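Tryptophan decarboxylase 1 (Oryza sativa subsp. japonica, PDB 6KHO) catalyses the pyridoxal 5'-phosphate-dependent decarboxylation of L-tryptophan to tryptamine and of 5-hydroxy-L-tryptophan to serotonin, working as a homodimer. Local coordinates at residues L202-V207 with G260-Y265; A302-I307 with I324-H329; L336-L341 with L387-V392. All coordinates share one frame; numbering follows the deposited sequence.

Contact 1: L202-V207 with G260-Y265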
loop_
_atom_site.group_PDB
_atom_site.type_symbol
_atom_site.label_atom_id
_atom_site.label_comp_id
_atom_site.label_asym_id
_atom_site.label_seq_id
_atom_site.Cartn_x
_atom_site.Cartn_y
_atom_site.Cartn_z
ATOM N N LEU A 202 -14.987 18.802 -15.778
ATOM C CA LEU A 202 -15.100 17.631 -14.905
ATOM C C LEU A 202 -16.510 17.470 -14.347
ATOM O O LEU A 202 -16.978 16.338 -14.158
ATOM C CB LEU A 202 -14.069 17.717 -13.769
ATOM C CG LEU A 202 -13.833 16.521 -12.833
ATOM C CD1 LEU A 202 -14.032 15.180 -13.524
ATOM C CD2 LEU A 202 -12.426 16.563 -12.203
ATOM N N HIS A 203 -17.220 18.575 -14.111
ATOM C CA HIS A 203 -18.557 18.452 -13.534
ATOM C C HIS A 203 -19.582 17.886 -14.517
ATOM O O HIS A 203 -20.734 17.671 -14.131
ATOM C CB HIS A 203 -19.030 19.808 -13.009
ATOM C CG HIS A 203 -19.505 20.732 -14.083
ATOM N ND1 HIS A 203 -18.645 21.338 -14.975
ATOM C CD2 HIS A 203 -20.749 21.145 -14.419
ATOM C CE1 HIS A 203 -19.339 22.084 -15.816
ATOM N NE2 HIS A 203 -20.619 21.984 -15.501
ATOM N N ARG A 204 -19.196 17.617 -15.761
ATOM C CA ARG A 204 -20.099 16.999 -16.715
ATOM C C ARG A 204 -19.875 15.501 -16.895
ATOM O O ARG A 204 -20.658 14.861 -17.603
ATOM C CB ARG A 204 -19.986 17.699 -18.075
ATOM C CG ARG A 204 -20.565 19.112 -18.080
ATOM C CD ARG A 204 -20.820 19.618 -19.501
ATOM N NE ARG A 204 -19.674 19.406 -20.389
ATOM C CZ ARG A 204 -19.658 18.564 -21.424
ATOM N NH1 ARG A 204 -20.734 17.842 -21.722
ATOM N NH2 ARG A 204 -18.566 18.444 -22.175
ATOM N N LEU A 205 -18.841 14.921 -16.275
ATOM C CA LEU A 205 -18.591 13.488 -16.388
ATOM C C LEU A 205 -19.481 12.707 -15.429
ATOM O O LEU A 205 -19.689 13.108 -14.282
ATOM C CB LEU A 205 -17.115 13.168 -16.094
ATOM C CG LEU A 205 -16.037 13.934 -16.874
ATOM C CD1 LEU A 205 -14.660 13.280 -16.685
ATOM C CD2 LEU A 205 -16.373 14.012 -18.364
ATOM N N ALA A 206 -19.977 11.567 -15.888
ATOM C CA ALA A 206 -20.811 10.714 -15.058
ATOM C C ALA A 206 -20.232 9.309 -14.991
ATOM O O ALA A 206 -19.621 8.831 -15.951
ATOM C CB ALA A 206 -22.250 10.647 -15.589
ATOM N N VAL A 207 -20.452 8.642 -13.848
ATOM C CA VAL A 207 -19.994 7.277 -13.615
ATOM C C VAL A 207 -21.135 6.464 -13.012
ATOM O O VAL A 207 -22.060 7.007 -12.400
ATOM C CB VAL A 207 -18.742 7.215 -12.703
ATOM C CG1 VAL A 207 -17.636 8.084 -13.261
ATOM C CG2 VAL A 207 -19.073 7.643 -11.282
ATOM N N GLY A 260 -26.576 16.150 -21.919
ATOM C CA GLY A 260 -25.301 16.806 -22.100
ATOM C C GLY A 260 -24.186 16.336 -21.189
ATOM O O GLY A 260 -23.103 16.932 -21.214
ATOM N N LEU A 261 -24.413 15.313 -20.370
ATOM C CA LEU A 261 -23.328 14.762 -19.562
ATOM C C LEU A 261 -22.526 13.748 -20.376
ATOM O O LEU A 261 -22.987 13.242 -21.401
ATOM C CB LEU A 261 -23.876 14.093 -18.303
ATOM C CG LEU A 261 -24.711 14.992 -17.390
ATOM C CD1 LEU A 261 -25.297 14.186 -16.240
ATOM C CD2 LEU A 261 -23.857 16.146 -16.876
ATOM N N VAL A 262 -21.323 13.435 -19.893
ATOM C CA VAL A 262 -20.442 12.486 -20.574
ATOM C C VAL A 262 -20.321 11.205 -19.754
ATOM O O VAL A 262 -19.607 11.194 -18.734
ATOM C CB VAL A 262 -19.052 13.093 -20.814
ATOM C CG1 VAL A 262 -18.172 12.116 -21.579
ATOM C CG2 VAL A 262 -19.161 14.442 -21.527
ATOM N N PRO A 263 -20.993 10.120 -20.146
ATOM C CA PRO A 263 -20.808 8.845 -19.444
ATOM C C PRO A 263 -19.381 8.359 -19.625
ATOM O O PRO A 263 -18.887 8.240 -20.748
ATOM C CB PRO A 263 -21.817 7.908 -20.118
ATOM C CG PRO A 263 -22.794 8.830 -20.796
ATOM C CD PRO A 263 -22.002 10.018 -21.215
ATOM N N THR A 264 -18.727 8.073 -18.504
ATOM C CA THR A 264 -17.276 7.971 -18.469
ATOM C C THR A 264 -16.761 6.602 -18.046
ATOM O O THR A 264 -15.738 6.159 -18.576
ATOM C CB THR A 264 -16.708 9.062 -17.541
ATOM O OG1 THR A 264 -16.946 10.357 -18.123
ATOM C CG2 THR A 264 -15.205 8.884 -17.296
ATOM N N TYR A 265 -17.468 5.894 -17.165
ATOM C CA TYR A 265 -16.900 4.734 -16.482
ATOM C C TYR A 265 -18.032 3.949 -15.840
ATOM O O TYR A 265 -18.927 4.539 -15.228
ATOM C CB TYR A 265 -15.883 5.201 -15.434
ATOM C CG TYR A 265 -15.101 4.145 -14.652
ATOM C CD1 TYR A 265 -15.713 3.336 -13.704
ATOM C CD2 TYR A 265 -13.721 4.036 -14.815
ATOM C CE1 TYR A 265 -14.955 2.402 -12.961
ATOM C CE2 TYR A 265 -12.960 3.118 -14.081
ATOM C CZ TYR A 265 -13.580 2.305 -13.165
ATOM O OH TYR A 265 -12.801 1.429 -12.420
#
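The guanidinium of Arg204 takes the carbonyl of Gly260 on its rim, almost level with the group, while CG2 of Val262 approaches it obliquely, 3.8 Å from NH1. The rim contact is a weak hydrogen bond, NH1 to Gly260 O at 2.6 Å, bent to 129°; the side chain bends at chi3 (-48°), the torsion that places NE. The CG of the same arginine lies over one face of the His203 ring, toward its rim.

Beyond this, strands 205-210 and 262-269 start as parallel neighbours in the central mixed sheet of a fold type I PLP enzyme. Val262 N donates to Arg204 O, Ala206 N to Val262 O, and Thr264 N to Ala206 O. On one face, Leu205 and Val262 run alongside with the same heading, with CD2 of the leucine 3.7 Å from CB of the valine.

Val262 O is gripped twice, by Ala206 N at 2.9 Å and by Thr264 OG1 at 2.9 Å, one from each side of the carbonyl plane. The second bond commits the threonine hydroxyl's proton to its own strand and leaves OG1 against Leu205 CB, 3.5 Å away. A polar side chain is thereby accommodated beside leucine, its proton spent on a backbone carbonyl.

Contact 2: A302-I307 with I324-H329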
loop_
_atom_site.group_PDB
_atom_site.type_symbol
_atom_site.label_atom_id
_atom_site.label_comp_id
_atom_site.label_asym_id
_atom_site.label_seq_id
_atom_site.Cartn_x
_atom_site.Cartn_y
_atom_site.Cartn_z
ATOM N N ALA A 302 -14.553 -13.184 -5.666
ATOM C CA ALA A 302 -14.931 -14.336 -6.469
ATOM C C ALA A 302 -14.013 -14.569 -7.663
ATOM O O ALA A 302 -14.077 -15.643 -8.259
ATOM C CB ALA A 302 -16.372 -14.185 -6.942
ATOM N N GLY A 303 -13.175 -13.598 -8.034
ATOM C CA GLY A 303 -12.214 -13.837 -9.098
ATOM C C GLY A 303 -11.387 -15.094 -8.891
ATOM O O GLY A 303 -11.118 -15.833 -9.842
ATOM N N SER A 304 -10.972 -15.359 -7.643
ATOM C CA SER A 304 -10.157 -16.545 -7.374
ATOM C C SER A 304 -10.873 -17.834 -7.750
ATOM O O SER A 304 -10.224 -18.798 -8.177
ATOM C CB SER A 304 -9.745 -16.597 -5.901
ATOM O OG SER A 304 -8.905 -15.516 -5.569
ATOM N N ALA A 305 -12.205 -17.881 -7.601
ATOM C CA ALA A 305 -12.932 -19.094 -7.957
ATOM C C ALA A 305 -12.908 -19.356 -9.457
ATOM O O ALA A 305 -13.149 -20.492 -9.884
ATOM C CB ALA A 305 -14.380 -19.011 -7.461
ATOM N N CYS A 306 -12.594 -18.344 -10.258
ATOM C CA CYS A 306 -12.626 -18.456 -11.707
ATOM C C CYS A 306 -11.413 -19.177 -12.272
ATOM O O CYS A 306 -11.324 -19.342 -13.495
ATOM C CB CYS A 306 -12.767 -17.064 -12.322
ATOM S SG CYS A 306 -14.373 -16.301 -11.915
ATOM N N ILE A 307 -10.491 -19.630 -11.417
ATOM C CA ILE A 307 -9.479 -20.582 -11.850
ATOM C C ILE A 307 -10.047 -21.983 -12.011
ATOM O O ILE A 307 -9.346 -22.871 -12.512
ATOM C CB ILE A 307 -8.287 -20.602 -10.870
ATOM C CG1 ILE A 307 -8.690 -21.284 -9.557
ATOM C CG2 ILE A 307 -7.769 -19.182 -10.653
ATOM C CD1 ILE A 307 -7.527 -21.567 -8.598
ATOM N N ILE A 324 -9.831 -5.337 -15.134
ATOM C CA ILE A 324 -10.411 -6.272 -14.175
ATOM C C ILE A 324 -9.417 -6.419 -13.031
ATOM O O ILE A 324 -8.204 -6.451 -13.252
ATOM C CB ILE A 324 -10.743 -7.638 -14.823
ATOM C CG1 ILE A 324 -11.243 -8.642 -13.771
ATOM C CG2 ILE A 324 -9.540 -8.215 -15.531
ATOM C CD1 ILE A 324 -11.978 -9.856 -14.361
ATOM N N SER A 325 -9.929 -6.460 -11.803
ATOM C CA SER A 325 -9.096 -6.664 -10.630
ATOM C C SER A 325 -9.679 -7.777 -9.775
ATOM O O SER A 325 -10.895 -8.001 -9.759
ATOM C CB SER A 325 -8.953 -5.379 -9.795
ATOM O OG SER A 325 -10.222 -4.858 -9.404
ATOM N N MET A 326 -8.789 -8.479 -9.073
ATOM C CA MET A 326 -9.179 -9.441 -8.060
ATOM C C MET A 326 -8.069 -9.499 -7.019
ATOM O O MET A 326 -6.932 -9.081 -7.269
ATOM C CB MET A 326 -9.446 -10.830 -8.657
ATOM C CG MET A 326 -8.391 -11.281 -9.605
ATOM S SD MET A 326 -7.187 -12.314 -8.768
ATOM C CE MET A 326 -7.982 -13.874 -9.103
ATOM N N SER A 327 -8.412 -10.002 -5.839
ATOM C CA SER A 327 -7.493 -9.976 -4.701
ATOM C C SER A 327 -7.138 -11.388 -4.272
ATOM O O SER A 327 -7.962 -12.075 -3.642
ATOM C CB SER A 327 -8.098 -9.198 -3.536
ATOM O OG SER A 327 -8.193 -7.823 -3.866
ATOM N N PRO A 328 -5.944 -11.867 -4.592
ATOM C CA PRO A 328 -5.470 -13.108 -3.974
ATOM C C PRO A 328 -5.496 -13.035 -2.460
ATOM O O PRO A 328 -5.633 -14.075 -1.812
ATOM C CB PRO A 328 -4.038 -13.250 -4.510
ATOM C CG PRO A 328 -4.076 -12.525 -5.829
ATOM C CD PRO A 328 -4.999 -11.349 -5.602
ATOM N N HIS A 329 -5.410 -11.831 -1.872
ATOM C CA HIS A 329 -5.450 -11.787 -0.412
ATOM C C HIS A 329 -6.849 -11.998 0.151
ATOM O O HIS A 329 -7.016 -11.979 1.375
ATOM C CB HIS A 329 -4.812 -10.492 0.132
ATOM C CG HIS A 329 -5.631 -9.246 -0.049
ATOM N ND1 HIS A 329 -5.083 -8.076 -0.531
ATOM C CD2 HIS A 329 -6.919 -8.955 0.259
ATOM C CE1 HIS A 329 -6.006 -7.129 -0.543
ATOM N NE2 HIS A 329 -7.130 -7.638 -0.070
HETATM O O HOH W 1 -10.120 -13.814 -4.072
#
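Met326 reaches Gly303 and Ser304 by folding its side chain: CG stands between the backbone N and the carbonyl carbon (chi1 47°), and further bends at chi2 and chi3 (95° and 92°) complete the path to the methyl group. CE ends against the peptide that joins the two residues, 3.6 Å from Gly303 C and equally far from Ser304 N. Nearer the backbone, Gly303 brings only its CA to Met326 CB, 4.1 Å away, and backbone and side chain meet closely.

The polar half of the contact runs through water. Ser304 OG is 4.1 Å from Ser327 O, too far for a direct bond, and one water spans the gap: it lies 2.6 Å from Ser304 OG and 2.8 Å from Ser327 O, to which it probably donates. The hydroxyl of Ser327 is hydrogen-bonded to Thr339, and the side chain of Ser327 lies about 5 Å from the bound PLP.

In the fold, 302-307 belongs to the connection between the parallel neighbours 294-298 and 323-326. The other segment leads from strand 323-326 into helix 328-331, which carries Lys330, the cofactor-attachment lysine (not attached here), placing the contact next to the PLP site. Ser304 also packs on Ile405 of helix 386-420 and on Trp331 of helix 328-331, while the Met326 backbone is hydrogen-bonded to Cys340 of strand 339-343, the next strand in the sheet.

Contact 3: L336-L341 with L387-V392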
loop_
_atom_site.group_PDB
_atom_site.type_symbol
_atom_site.label_atom_id
_atom_site.label_comp_id
_atom_site.label_asym_id
_atom_site.label_seq_id
_atom_site.Cartn_x
_atom_site.Cartn_y
_atom_site.Cartn_z
ATOM N N LEU A 336 -2.393 -10.504 3.105
ATOM C CA LEU A 336 -2.470 -9.099 2.706
ATOM C C LEU A 336 -1.077 -8.466 2.691
ATOM O O LEU A 336 -0.192 -8.867 3.452
ATOM C CB LEU A 336 -3.387 -8.330 3.667
ATOM C CG LEU A 336 -4.911 -8.430 3.475
ATOM C CD1 LEU A 336 -5.491 -9.739 4.012
ATOM C CD2 LEU A 336 -5.596 -7.235 4.134
ATOM N N ASP A 337 -0.860 -7.477 1.808
ATOM C CA ASP A 337 -1.796 -7.035 0.756
ATOM C C ASP A 337 -1.406 -7.632 -0.596
ATOM O O ASP A 337 -0.211 -7.796 -0.888
ATOM C CB ASP A 337 -1.810 -5.503 0.603
ATOM C CG ASP A 337 -1.676 -4.762 1.926
ATOM O OD1 ASP A 337 -2.498 -5.008 2.832
ATOM O OD2 ASP A 337 -0.750 -3.926 2.059
ATOM N N CYS A 338 -2.410 -7.922 -1.423
ATOM C CA CYS A 338 -2.165 -8.449 -2.759
ATOM C C CYS A 338 -3.422 -8.337 -3.629
ATOM O O CYS A 338 -4.300 -9.202 -3.561
ATOM C CB CYS A 338 -1.709 -9.909 -2.681
ATOM S SG CYS A 338 -1.212 -10.592 -4.315
ATOM N N THR A 339 -3.527 -7.280 -4.431
ATOM C CA THR A 339 -4.619 -7.130 -5.393
ATOM C C THR A 339 -4.011 -7.034 -6.779
ATOM O O THR A 339 -3.066 -6.266 -6.984
ATOM C CB THR A 339 -5.464 -5.882 -5.111
ATOM O OG1 THR A 339 -6.003 -5.962 -3.790
ATOM C CG2 THR A 339 -6.623 -5.762 -6.125
ATOM N N CYS A 340 -4.542 -7.807 -7.722
ATOM C CA CYS A 340 -4.013 -7.857 -9.079
ATOM C C CYS A 340 -4.942 -7.091 -10.011
ATOM O O CYS A 340 -6.140 -7.369 -10.048
ATOM C CB CYS A 340 -3.864 -9.309 -9.539
ATOM S SG CYS A 340 -2.643 -10.190 -8.507
ATOM N N LEU A 341 -4.387 -6.135 -10.755
ATOM C CA LEU A 341 -5.130 -5.367 -11.748
ATOM C C LEU A 341 -4.615 -5.708 -13.137
ATOM O O LEU A 341 -3.405 -5.663 -13.367
ATOM C CB LEU A 341 -4.974 -3.862 -11.502
ATOM C CG LEU A 341 -5.396 -2.958 -12.668
ATOM C CD1 LEU A 341 -6.917 -3.063 -12.892
ATOM C CD2 LEU A 341 -4.975 -1.524 -12.398
ATOM N N LEU A 387 6.769 -11.891 -5.027
ATOM C CA LEU A 387 7.429 -13.082 -4.510
ATOM C C LEU A 387 6.430 -14.021 -3.838
ATOM O O LEU A 387 6.410 -15.226 -4.125
ATOM C CB LEU A 387 8.550 -12.682 -3.546
ATOM C CG LEU A 387 9.424 -13.835 -3.040
ATOM C CD1 LEU A 387 10.104 -14.546 -4.205
ATOM C CD2 LEU A 387 10.469 -13.328 -2.056
ATOM N N LYS A 388 5.588 -13.494 -2.942
ATOM C CA LYS A 388 4.679 -14.386 -2.224
ATOM C C LYS A 388 3.646 -14.994 -3.163
ATOM O O LYS A 388 3.279 -16.164 -3.009
ATOM C CB LYS A 388 3.993 -13.654 -1.068
ATOM C CG LYS A 388 3.065 -12.518 -1.477
ATOM C CD LYS A 388 2.489 -11.838 -0.241
ATOM C CE LYS A 388 1.934 -10.458 -0.574
ATOM N NZ LYS A 388 1.382 -9.791 0.651
ATOM N N LEU A 389 3.180 -14.224 -4.155
ATOM C CA LEU A 389 2.203 -14.768 -5.097
ATOM C C LEU A 389 2.817 -15.882 -5.949
ATOM O O LEU A 389 2.189 -16.928 -6.162
ATOM C CB LEU A 389 1.653 -13.650 -5.984
ATOM C CG LEU A 389 0.510 -14.077 -6.899
ATOM C CD1 LEU A 389 -0.568 -14.838 -6.121
ATOM C CD2 LEU A 389 -0.079 -12.857 -7.647
ATOM N N TRP A 390 4.045 -15.679 -6.433
ATOM C CA TRP A 390 4.738 -16.741 -7.167
ATOM C C TRP A 390 4.985 -17.959 -6.276
ATOM O O TRP A 390 4.794 -19.103 -6.703
ATOM C CB TRP A 390 6.054 -16.207 -7.735
ATOM C CG TRP A 390 6.978 -17.282 -8.233
ATOM C CD1 TRP A 390 6.868 -17.985 -9.400
ATOM C CD2 TRP A 390 8.146 -17.789 -7.565
ATOM N NE1 TRP A 390 7.892 -18.904 -9.496
ATOM C CE2 TRP A 390 8.687 -18.807 -8.382
ATOM C CE3 TRP A 390 8.771 -17.495 -6.346
ATOM C CZ2 TRP A 390 9.845 -19.512 -8.036
ATOM C CZ3 TRP A 390 9.936 -18.193 -6.004
ATOM C CH2 TRP A 390 10.455 -19.195 -6.851
ATOM N N MET A 391 5.381 -17.735 -5.024
ATOM C CA MET A 391 5.672 -18.867 -4.142
ATOM C C MET A 391 4.432 -19.718 -3.886
ATOM O O MET A 391 4.528 -20.945 -3.757
ATOM C CB MET A 391 6.245 -18.363 -2.831
ATOM C CG MET A 391 7.715 -18.019 -2.927
ATOM S SD MET A 391 8.466 -18.066 -1.291
ATOM C CE MET A 391 10.181 -17.817 -1.741
ATOM N N VAL A 392 3.265 -19.084 -3.783
ATOM C CA VAL A 392 2.026 -19.832 -3.587
ATOM C C VAL A 392 1.749 -20.722 -4.797
ATOM O O VAL A 392 1.484 -21.925 -4.658
ATOM C CB VAL A 392 0.856 -18.863 -3.312
ATOM C CG1 VAL A 392 -0.485 -19.563 -3.522
ATOM C CG2 VAL A 392 0.965 -18.302 -1.901
#
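Lys388 NZ is gripped by several oxygens: it donates to Asp337 O at 3.0 Å, forms a hydrogen bond with Cys335 O, and makes a salt bridge with Asp116. The setting is the central sheet of the fold type I architecture, against which helix 386-420 packs beside strand 339-343 and the loop leading into it. Lys388 CG is flanked by its own backbone N and C (chi1 65°), and beyond it the chain is extended, carrying the ammonium from the helix to the loop. It meets Asp337 O from above the carbonyl plane, 53° out of it, with a C=O...N angle of 119°. Leu336 O is also near, 3.3 Å from NZ, but at a poor angle for a hydrogen bond. The ammonium is thus buried among carbonyl oxygens and one carboxylate, which would be expected to stabilise its positive charge.

The Leu336-Asp337 peptide is cis, and Lys388 arrives at this link. The second subunit reaches the same place: Arg383 and Asn123 of the second subunit hydrogen-bond to Leu336 O and Leu336 N respectively.

Further along, the contact becomes apolar. The CB atoms of Cys338 and Cys340, alternate residues, both point toward the helix, and Leu389 answers with a single methyl. Its CD2 touches both sulphurs, at 4.2 Å from Cys338 SG and 3.8 Å from Cys340 SG.

How the contacts relate
From the N terminus, contact 1 comes first, pairing strands 205-210 and 262-269 and closing a loop of 52 residues that contains strand 231-234, the sheet's outermost strand beside 205-210. Contact 2 closes a short loop of 16 residues (308-323) within the connection from strand 294-298 to strand 323-326, and contact 3 then joins strand 339-343 to helix 386-420 across 45 residues. The three loops succeed one another without nesting or crossing. Contact 1 stands apart, its centre about 29 Å from that of contact 2 and about 34 Å from that of contact 3. Contacts 2 and 3 meet directly, where His329 ND1 and Cys338 N probably share a hydrogen bond (2.8 Å). One central sheet runs through all three.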